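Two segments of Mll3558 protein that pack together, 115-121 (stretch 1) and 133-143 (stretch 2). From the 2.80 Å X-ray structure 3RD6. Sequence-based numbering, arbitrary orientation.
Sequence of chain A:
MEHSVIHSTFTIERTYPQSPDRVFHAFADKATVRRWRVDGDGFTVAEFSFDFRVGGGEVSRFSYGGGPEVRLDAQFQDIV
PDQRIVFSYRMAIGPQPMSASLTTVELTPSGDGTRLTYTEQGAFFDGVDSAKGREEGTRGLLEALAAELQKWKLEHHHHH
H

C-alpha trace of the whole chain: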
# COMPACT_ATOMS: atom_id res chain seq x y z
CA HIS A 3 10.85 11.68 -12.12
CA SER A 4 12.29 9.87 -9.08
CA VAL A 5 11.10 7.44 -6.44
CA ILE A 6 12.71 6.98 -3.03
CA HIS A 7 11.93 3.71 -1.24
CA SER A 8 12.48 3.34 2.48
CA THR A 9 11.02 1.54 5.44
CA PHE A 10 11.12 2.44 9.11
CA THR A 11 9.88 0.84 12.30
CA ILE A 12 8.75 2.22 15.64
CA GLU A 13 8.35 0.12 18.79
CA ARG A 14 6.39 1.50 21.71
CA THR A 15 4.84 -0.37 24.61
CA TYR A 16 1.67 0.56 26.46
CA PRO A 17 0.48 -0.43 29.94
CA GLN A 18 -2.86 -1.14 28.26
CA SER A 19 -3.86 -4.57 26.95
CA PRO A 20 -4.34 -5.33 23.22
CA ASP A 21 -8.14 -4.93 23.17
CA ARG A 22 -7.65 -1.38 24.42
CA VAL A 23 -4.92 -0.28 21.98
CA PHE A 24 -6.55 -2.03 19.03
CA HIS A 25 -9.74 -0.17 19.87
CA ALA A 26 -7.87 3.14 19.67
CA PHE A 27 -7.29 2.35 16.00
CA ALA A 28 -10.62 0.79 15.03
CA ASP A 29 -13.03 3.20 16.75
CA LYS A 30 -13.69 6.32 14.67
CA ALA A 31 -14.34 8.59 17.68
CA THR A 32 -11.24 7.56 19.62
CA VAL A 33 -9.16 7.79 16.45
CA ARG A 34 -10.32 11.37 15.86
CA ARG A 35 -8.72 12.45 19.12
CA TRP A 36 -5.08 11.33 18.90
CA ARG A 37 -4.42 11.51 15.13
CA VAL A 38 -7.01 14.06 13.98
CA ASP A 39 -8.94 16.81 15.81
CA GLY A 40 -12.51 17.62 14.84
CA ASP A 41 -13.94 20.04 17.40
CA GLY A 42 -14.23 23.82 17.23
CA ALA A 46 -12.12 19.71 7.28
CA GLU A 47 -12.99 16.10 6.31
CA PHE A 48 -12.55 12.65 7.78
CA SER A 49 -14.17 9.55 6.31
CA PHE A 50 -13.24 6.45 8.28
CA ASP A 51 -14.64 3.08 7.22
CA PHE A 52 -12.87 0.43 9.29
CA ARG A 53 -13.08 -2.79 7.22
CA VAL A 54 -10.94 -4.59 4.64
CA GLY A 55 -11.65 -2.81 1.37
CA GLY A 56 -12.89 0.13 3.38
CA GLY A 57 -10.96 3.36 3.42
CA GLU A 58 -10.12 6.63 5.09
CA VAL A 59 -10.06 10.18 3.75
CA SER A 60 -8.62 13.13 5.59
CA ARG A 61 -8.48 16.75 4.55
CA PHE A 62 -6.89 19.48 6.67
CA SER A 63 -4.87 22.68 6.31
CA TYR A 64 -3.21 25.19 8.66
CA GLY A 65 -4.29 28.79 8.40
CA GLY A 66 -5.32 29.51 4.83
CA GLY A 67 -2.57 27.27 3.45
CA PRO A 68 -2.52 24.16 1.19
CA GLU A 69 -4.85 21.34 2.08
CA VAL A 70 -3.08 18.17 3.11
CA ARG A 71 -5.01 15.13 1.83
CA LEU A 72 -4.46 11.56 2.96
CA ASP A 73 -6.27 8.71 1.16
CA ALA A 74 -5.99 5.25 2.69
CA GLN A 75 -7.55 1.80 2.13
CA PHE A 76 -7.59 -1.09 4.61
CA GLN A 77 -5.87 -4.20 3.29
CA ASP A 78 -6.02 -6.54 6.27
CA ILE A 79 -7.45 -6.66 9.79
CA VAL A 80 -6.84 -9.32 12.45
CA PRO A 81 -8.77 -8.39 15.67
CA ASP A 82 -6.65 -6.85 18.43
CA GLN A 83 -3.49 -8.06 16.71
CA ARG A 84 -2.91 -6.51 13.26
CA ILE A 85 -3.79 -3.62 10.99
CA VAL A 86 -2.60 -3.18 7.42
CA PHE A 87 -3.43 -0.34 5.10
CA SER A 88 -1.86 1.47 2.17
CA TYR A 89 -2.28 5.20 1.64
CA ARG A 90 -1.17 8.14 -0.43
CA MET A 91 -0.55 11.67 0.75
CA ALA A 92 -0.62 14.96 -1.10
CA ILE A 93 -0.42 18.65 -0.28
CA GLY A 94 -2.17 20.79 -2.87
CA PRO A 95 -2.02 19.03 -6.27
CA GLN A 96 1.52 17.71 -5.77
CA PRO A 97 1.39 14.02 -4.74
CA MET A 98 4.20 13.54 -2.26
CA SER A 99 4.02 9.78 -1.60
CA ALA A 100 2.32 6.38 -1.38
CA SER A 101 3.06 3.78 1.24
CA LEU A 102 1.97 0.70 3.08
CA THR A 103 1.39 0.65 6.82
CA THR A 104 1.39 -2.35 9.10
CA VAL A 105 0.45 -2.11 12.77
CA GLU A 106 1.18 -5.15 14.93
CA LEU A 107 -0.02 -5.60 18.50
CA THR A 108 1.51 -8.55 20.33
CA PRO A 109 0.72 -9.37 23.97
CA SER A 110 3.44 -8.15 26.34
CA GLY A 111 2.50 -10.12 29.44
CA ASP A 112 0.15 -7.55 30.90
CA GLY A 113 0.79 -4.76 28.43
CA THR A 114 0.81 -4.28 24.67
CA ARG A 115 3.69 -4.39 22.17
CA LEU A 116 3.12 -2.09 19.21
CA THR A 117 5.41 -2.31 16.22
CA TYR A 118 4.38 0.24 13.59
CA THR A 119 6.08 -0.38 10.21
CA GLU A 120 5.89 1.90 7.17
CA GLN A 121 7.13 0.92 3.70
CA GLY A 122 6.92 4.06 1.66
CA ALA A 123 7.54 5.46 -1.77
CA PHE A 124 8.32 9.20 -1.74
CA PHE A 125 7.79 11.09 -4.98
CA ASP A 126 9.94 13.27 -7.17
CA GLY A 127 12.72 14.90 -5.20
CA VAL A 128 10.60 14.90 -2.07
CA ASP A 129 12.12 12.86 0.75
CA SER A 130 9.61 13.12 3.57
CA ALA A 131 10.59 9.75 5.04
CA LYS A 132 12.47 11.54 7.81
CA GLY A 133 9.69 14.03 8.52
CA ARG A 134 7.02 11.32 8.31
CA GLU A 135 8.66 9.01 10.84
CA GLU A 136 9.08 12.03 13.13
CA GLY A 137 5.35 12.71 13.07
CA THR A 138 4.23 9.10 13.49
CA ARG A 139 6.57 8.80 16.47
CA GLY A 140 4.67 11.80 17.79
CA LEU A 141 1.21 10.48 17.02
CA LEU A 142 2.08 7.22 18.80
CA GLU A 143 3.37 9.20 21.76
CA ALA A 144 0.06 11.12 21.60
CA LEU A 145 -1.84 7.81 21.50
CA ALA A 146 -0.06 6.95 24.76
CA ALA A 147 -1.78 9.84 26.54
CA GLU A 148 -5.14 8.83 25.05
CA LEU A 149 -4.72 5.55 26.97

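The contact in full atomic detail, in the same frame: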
# COMPACT_ATOMS: atom_id res chain seq x y z
N ARG A 115 2.52 -4.70 23.00
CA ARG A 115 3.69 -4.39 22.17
C ARG A 115 3.21 -3.91 20.81
O ARG A 115 2.56 -4.64 20.07
CB ARG A 115 4.57 -5.64 22.00
CG ARG A 115 5.90 -5.38 21.32
CD ARG A 115 6.80 -4.50 22.17
NE ARG A 115 8.04 -4.16 21.48
CZ ARG A 115 8.90 -5.05 20.99
NH1 ARG A 115 8.66 -6.35 21.10
NH2 ARG A 115 10.01 -4.64 20.39
N LEU A 116 3.55 -2.66 20.48
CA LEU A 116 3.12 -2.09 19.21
C LEU A 116 4.27 -1.77 18.29
O LEU A 116 5.05 -0.86 18.55
CB LEU A 116 2.29 -0.83 19.42
CG LEU A 116 1.85 -0.03 18.19
CD1 LEU A 116 0.52 0.64 18.45
CD2 LEU A 116 2.90 1.01 17.84
N THR A 117 4.38 -2.54 17.22
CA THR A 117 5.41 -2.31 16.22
C THR A 117 4.69 -1.75 14.99
O THR A 117 3.88 -2.43 14.36
CB THR A 117 6.19 -3.61 15.90
OG1 THR A 117 7.05 -3.38 14.78
CG2 THR A 117 5.25 -4.75 15.61
N TYR A 118 4.98 -0.49 14.70
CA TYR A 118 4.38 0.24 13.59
C TYR A 118 5.42 0.33 12.46
O TYR A 118 6.43 1.00 12.59
CB TYR A 118 3.99 1.64 14.09
CG TYR A 118 3.13 2.49 13.19
CD1 TYR A 118 1.77 2.68 13.47
CD2 TYR A 118 3.68 3.17 12.10
CE1 TYR A 118 0.98 3.54 12.70
CE2 TYR A 118 2.89 4.03 11.31
CZ TYR A 118 1.54 4.21 11.62
OH TYR A 118 0.77 5.04 10.83
N THR A 119 5.17 -0.37 11.35
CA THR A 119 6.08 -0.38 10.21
C THR A 119 5.52 0.33 8.99
O THR A 119 4.37 0.10 8.59
CB THR A 119 6.42 -1.82 9.78
OG1 THR A 119 6.90 -2.56 10.91
CG2 THR A 119 7.48 -1.82 8.69
N GLU A 120 6.34 1.18 8.37
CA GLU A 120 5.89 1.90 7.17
C GLU A 120 6.82 1.81 5.95
O GLU A 120 7.91 2.39 5.93
CB GLU A 120 5.62 3.38 7.51
CG GLU A 120 4.21 3.79 7.09
CD GLU A 120 3.82 5.18 7.54
OE1 GLU A 120 4.31 6.15 6.95
OE2 GLU A 120 3.01 5.30 8.49
N GLN A 121 6.37 1.07 4.94
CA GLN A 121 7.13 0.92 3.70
C GLN A 121 6.60 1.97 2.77
O GLN A 121 5.47 1.87 2.29
CB GLN A 121 6.92 -0.48 3.13
CG GLN A 121 7.46 -1.57 4.02
CD GLN A 121 6.91 -2.93 3.69
OE1 GLN A 121 5.74 -3.23 3.97
NE2 GLN A 121 7.73 -3.77 3.09
N GLY A 133 10.77 13.26 7.92
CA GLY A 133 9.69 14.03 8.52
C GLY A 133 8.45 13.21 8.87
O GLY A 133 7.76 13.50 9.85
N ARG A 134 8.18 12.17 8.08
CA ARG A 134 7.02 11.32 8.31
C ARG A 134 7.24 10.40 9.50
O ARG A 134 6.30 10.17 10.27
CB ARG A 134 6.68 10.50 7.07
CG ARG A 134 5.24 9.99 7.07
CD ARG A 134 4.93 9.08 5.89
NE ARG A 134 5.11 9.72 4.59
CZ ARG A 134 4.50 10.84 4.21
NH1 ARG A 134 3.67 11.45 5.03
NH2 ARG A 134 4.72 11.34 3.00
N GLU A 135 8.44 9.87 9.68
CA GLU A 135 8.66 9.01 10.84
C GLU A 135 8.58 9.87 12.10
O GLU A 135 8.08 9.42 13.14
CB GLU A 135 10.02 8.32 10.81
CG GLU A 135 10.14 7.29 11.94
CD GLU A 135 11.58 6.89 12.23
OE1 GLU A 135 12.38 6.72 11.27
OE2 GLU A 135 11.89 6.72 13.43
N GLU A 136 9.08 11.10 12.01
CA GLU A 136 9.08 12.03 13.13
C GLU A 136 7.66 12.24 13.63
O GLU A 136 7.40 12.17 14.83
CB GLU A 136 9.68 13.36 12.69
CG GLU A 136 10.09 14.28 13.83
CD GLU A 136 10.82 15.53 13.34
OE1 GLU A 136 11.84 15.39 12.63
OE2 GLU A 136 10.37 16.64 13.68
N GLY A 137 6.74 12.48 12.71
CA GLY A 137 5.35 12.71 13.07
C GLY A 137 4.66 11.49 13.65
O GLY A 137 3.95 11.59 14.66
N THR A 138 4.85 10.34 13.01
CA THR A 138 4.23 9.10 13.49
C THR A 138 4.72 8.78 14.91
O THR A 138 3.95 8.32 15.75
CB THR A 138 4.56 7.93 12.54
OG1 THR A 138 3.97 8.18 11.26
CG2 THR A 138 4.00 6.61 13.10
N ARG A 139 5.99 9.05 15.16
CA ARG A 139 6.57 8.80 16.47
C ARG A 139 5.87 9.73 17.46
O ARG A 139 5.77 9.42 18.65
CB ARG A 139 8.07 9.06 16.44
CG ARG A 139 8.85 8.43 17.57
CD ARG A 139 10.34 8.56 17.34
NE ARG A 139 10.90 7.46 16.56
CZ ARG A 139 11.02 6.21 17.00
NH1 ARG A 139 10.60 5.90 18.22
NH2 ARG A 139 11.58 5.27 16.24
N GLY A 140 5.37 10.85 16.96
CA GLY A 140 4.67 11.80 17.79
C GLY A 140 3.23 11.39 18.01
O GLY A 140 2.70 11.49 19.12
N LEU A 141 2.59 10.92 16.95
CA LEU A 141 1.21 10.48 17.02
C LEU A 141 1.08 9.27 17.94
O LEU A 141 0.08 9.11 18.63
CB LEU A 141 0.70 10.14 15.61
CG LEU A 141 0.45 11.37 14.72
CD1 LEU A 141 0.46 10.96 13.26
CD2 LEU A 141 -0.88 12.02 15.08
N LEU A 142 2.09 8.41 17.95
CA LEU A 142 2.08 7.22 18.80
C LEU A 142 2.29 7.64 20.24
O LEU A 142 1.73 7.04 21.16
CB LEU A 142 3.18 6.23 18.40
CG LEU A 142 2.97 5.40 17.14
CD1 LEU A 142 4.22 4.57 16.90
CD2 LEU A 142 1.73 4.51 17.28
N GLU A 143 3.11 8.67 20.43
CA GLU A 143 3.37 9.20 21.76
C GLU A 143 2.04 9.81 22.23
O GLU A 143 1.63 9.62 23.37
CB GLU A 143 4.47 10.27 21.69
CG GLU A 143 5.33 10.40 22.95
CD GLU A 143 4.79 11.42 23.94
OE1 GLU A 143 5.43 11.61 24.99
OE2 GLU A 143 3.74 12.04 23.65

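How do a strand and a helix meet here without a single hydrogen bond between them? The strand 115-121 and the helix 133-143 run nearly antiparallel, with 157° between their N-to-C directions, and their axes come no closer than 10.9 Å. That gap is filled by side chains. On the strand, Leu116, Tyr118 and Glu120 point toward the helix, the alternation expected of an extended chain, while Thr117 between them points away. On the helix, Arg134, Thr138 and Leu142 answer at intervals of four residues, close to one turn each. The antiparallel course therefore pairs the leucines at one end and the charged residues at the other, with Tyr118 and Thr138 in the middle. The contact is small, burying 243 Å² in all.

How does Leu142, which gives up the most surface, meet the strand? It lies with chi1 in the m well and chi2 in t, so that its branched end reaches the strand. At the closest approaches, its CD2 packs 3.7 Å from CD2 of Leu116, and its CD1 lies 4.1 Å from CB of Tyr118; both methyl groups lie near both residues. One side chain thus spans two strand residues that both face the helix. Leucine suits the position because the residue is buried and its neighbours here are hydrocarbon; Leu116, also buried, matches it from the strand. Leu141, although its CA-to-CB bond also points toward the strand, stays out of contact with it and takes no part.

Why does Tyr118 meet a threonine at the centre? With chi1 in the t well, its ring reaches the helix and presents one face to Thr138. The methyl CG2 of Thr138 sits over that face, 3.7 Å from the ring centroid and 27° off the ring normal, in a CH-pi contact; its closest ring atom is Tyr118 CE2, at 3.3 Å. Threonine serves both sides of this arrangement. Its methyl group meets the ring, while its hydroxyl turns back to its own helix, where OG1 donates a hydrogen bond to Arg134 O at 3.2 Å, so the polar end of the buried side chain is satisfied without a partner on the strand. That carbonyl also accepts the backbone bond from Thr138 N, at 3.1 Å.

How is a buried glutamate accommodated at the remaining end? The carboxylate of Glu120 accepts a hydrogen bond within the strand, from Tyr118 OH to Glu120 OE2 at 3.2 Å, and both of its oxygens are also hydrogen-bonded elsewhere in the structure. The same tyrosine thus offers its ring to the helix and its hydroxyl to its strand neighbour. Toward the helix, Glu120 OE1 lies 3.2 Å from CD of Arg134, but 4.4 Å from Arg134 NE, too far for a salt bridge. The opposite charges are near each other, yet the closest contact is with the aliphatic part of the arginine.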